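PDB 6F2P: paenibacillus xanthan lyase from Paenibacillus, which catalyses the lytic cleavage of xanthan, probably removing terminal mannosyl residues from its side chains by beta-elimination. Local coordinates for residues A[333-338]-A[345-350]. Sequence-based numbering, arbitrary orientation.
Sequences TFLKAV and AANQLV. With CA (calcium ion), chain E.
In the calcium-binding loop that joins helix 312-328 to helix 340-351, Phe334 and Leu335 reach over to Ala346 and Asn347 on the second of these helices, an example of a metal-bound turn folded back on the helix it leads into. The methyl of Ala346 is the meeting point. Phe334 CE2 comes to 3.5 Å from Ala346 CB, which approaches the ring obliquely, and Leu335 CD2 lies 3.9 Å from the same carbon. A chi1 of -179° sets Phe334 CG opposite the backbone N and carries CE2 to the Ala346 methyl. Val338 CG1 packs over one face of this ring, 3.5 Å above its plane and displaced toward the rim, while Val297 and Ile304 of helix 292-307 and Leu326 of helix 312-328 also touch the aromatic side chain. One residue on from Ala346, Asn347 turns its amide back to the leucine, its OD1 3.8 Å from Leu335 CD1, a van der Waals contact. Asn347 ND2 makes a weak hydrogen bond to Asp27. The turn is held from within as well, since Phe334 O accepts from both Ala337 N (2.9 Å) and Val338 N (3.2 Å). Just before Phe334, Thr333 OG1 binds the calcium ion at 2.3 Å, together with Asp329, Asp331 and three waters; Asp329 also accepts a hydrogen bond from Phe334 N, tying the metal site to the residue that enters the apolar cluster. This is a calcium-bound interhelical loop in the alpha-helical part of a family 8 polysaccharide lyase, in which the two residues after the last protein ligand pack on the following helix.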
loop_
_atom_site.group_PDB
_atom_site.type_symbol
_atom_site.label_atom_id
_atom_site.label_comp_id
_atom_site.label_asym_id
_atom_site.label_seq_id
_atom_site.Cartn_x
_atom_site.Cartn_y
_atom_site.Cartn_z
ATOM N N THR A 333 -6.025 -31.009 -12.503
ATOM C CA THR A 333 -5.195 -30.663 -11.356
ATOM C C THR A 333 -5.990 -30.779 -10.059
ATOM O O THR A 333 -5.562 -31.464 -9.131
ATOM C CB THR A 333 -4.626 -29.230 -11.478
ATOM O OG1 THR A 333 -3.880 -29.110 -12.692
ATOM C CG2 THR A 333 -3.721 -28.910 -10.299
ATOM N N PHE A 334 -7.149 -30.120 -10.008
ATOM C CA PHE A 334 -8.006 -30.164 -8.824
ATOM C C PHE A 334 -8.549 -31.569 -8.518
ATOM O O PHE A 334 -8.339 -32.088 -7.413
ATOM C CB PHE A 334 -9.167 -29.165 -8.937
ATOM C CG PHE A 334 -10.073 -29.143 -7.724
ATOM C CD1 PHE A 334 -9.775 -28.348 -6.636
ATOM C CD2 PHE A 334 -11.213 -29.924 -7.675
ATOM C CE1 PHE A 334 -10.598 -28.335 -5.528
ATOM C CE2 PHE A 334 -12.029 -29.917 -6.568
ATOM C CZ PHE A 334 -11.728 -29.122 -5.500
ATOM N N LEU A 335 -9.246 -32.174 -9.485
ATOM C CA LEU A 335 -9.904 -33.476 -9.278
ATOM C C LEU A 335 -8.947 -34.590 -8.871
ATOM O O LEU A 335 -9.312 -35.481 -8.100
ATOM C CB LEU A 335 -10.724 -33.893 -10.504
ATOM C CG LEU A 335 -11.963 -33.019 -10.723
ATOM C CD1 LEU A 335 -12.562 -33.233 -12.093
ATOM C CD2 LEU A 335 -13.005 -33.274 -9.646
ATOM N N LYS A 336 -7.718 -34.528 -9.366
ATOM C CA LYS A 336 -6.730 -35.556 -9.047
ATOM C C LYS A 336 -6.045 -35.319 -7.707
ATOM O O LYS A 336 -5.252 -36.146 -7.257
ATOM C CB LYS A 336 -5.672 -35.636 -10.145
ATOM C CG LYS A 336 -6.167 -36.227 -11.446
ATOM C CD LYS A 336 -5.312 -35.752 -12.600
ATOM C CE LYS A 336 -5.455 -36.661 -13.799
ATOM N NZ LYS A 336 -4.828 -37.988 -13.537
ATOM N N ALA A 337 -6.344 -34.193 -7.069
ATOM C CA ALA A 337 -5.631 -33.826 -5.845
ATOM C C ALA A 337 -6.475 -33.909 -4.574
ATOM O O ALA A 337 -5.949 -34.165 -3.505
ATOM C CB ALA A 337 -5.017 -32.441 -5.982
ATOM N N VAL A 338 -7.778 -33.699 -4.689
ATOM C CA VAL A 338 -8.632 -33.598 -3.510
ATOM C C VAL A 338 -9.319 -34.902 -3.129
ATOM O O VAL A 338 -9.232 -35.910 -3.838
ATOM C CB VAL A 338 -9.730 -32.550 -3.719
ATOM C CG1 VAL A 338 -9.109 -31.208 -4.025
ATOM C CG2 VAL A 338 -10.653 -32.989 -4.836
ATOM N N ALA A 345 -18.450 -32.822 -4.787
ATOM C CA ALA A 345 -18.869 -31.419 -4.788
ATOM C C ALA A 345 -18.454 -30.717 -6.073
ATOM O O ALA A 345 -19.252 -30.019 -6.684
ATOM C CB ALA A 345 -18.308 -30.688 -3.588
ATOM N N ALA A 346 -17.207 -30.916 -6.485
ATOM C CA ALA A 346 -16.681 -30.263 -7.680
ATOM C C ALA A 346 -17.419 -30.705 -8.926
ATOM O O ALA A 346 -17.783 -29.882 -9.754
ATOM C CB ALA A 346 -15.191 -30.546 -7.829
ATOM N N ASN A 347 -17.628 -32.009 -9.066
ATOM C CA ASN A 347 -18.289 -32.536 -10.255
ATOM C C ASN A 347 -19.763 -32.148 -10.319
ATOM O O ASN A 347 -20.280 -31.812 -11.387
ATOM C CB ASN A 347 -18.111 -34.056 -10.357
ATOM C CG ASN A 347 -16.828 -34.448 -11.081
ATOM O OD1 ASN A 347 -16.335 -33.716 -11.944
ATOM N ND2 ASN A 347 -16.287 -35.610 -10.739
ATOM N N GLN A 348 -20.433 -32.186 -9.173
ATOM C CA GLN A 348 -21.836 -31.805 -9.102
ATOM C C GLN A 348 -21.976 -30.383 -9.624
ATOM O O GLN A 348 -22.898 -30.053 -10.374
ATOM C CB GLN A 348 -22.323 -31.898 -7.655
ATOM C CG GLN A 348 -23.827 -31.825 -7.483
ATOM C CD GLN A 348 -24.367 -30.406 -7.548
ATOM O OE1 GLN A 348 -25.538 -30.190 -7.864
ATOM N NE2 GLN A 348 -23.516 -29.431 -7.242
ATOM N N LEU A 349 -21.023 -29.554 -9.228
ATOM C CA LEU A 349 -20.971 -28.156 -9.608
ATOM C C LEU A 349 -20.770 -27.930 -11.112
ATOM O O LEU A 349 -21.437 -27.090 -11.702
ATOM C CB LEU A 349 -19.858 -27.479 -8.816
ATOM C CG LEU A 349 -19.548 -26.025 -9.106
ATOM C CD1 LEU A 349 -20.793 -25.202 -8.891
ATOM C CD2 LEU A 349 -18.442 -25.596 -8.183
ATOM N N VAL A 350 -19.861 -28.666 -11.737
ATOM C CA VAL A 350 -19.640 -28.479 -13.170
ATOM C C VAL A 350 -20.730 -29.131 -14.017
ATOM O O VAL A 350 -20.822 -28.886 -15.216
ATOM C CB VAL A 350 -18.275 -29.015 -13.623
ATOM C CG1 VAL A 350 -17.189 -28.544 -12.681
ATOM C CG2 VAL A 350 -18.302 -30.513 -13.683
HETATM CA CA CA E . -4.258 -27.718 -14.520
HETATM O O HOH W 1 -4.673 -25.994 -12.938
HETATM O O HOH W 2 -1.558 -27.383 -14.961
HETATM O O HOH W 3 -5.551 -26.443 -16.090
#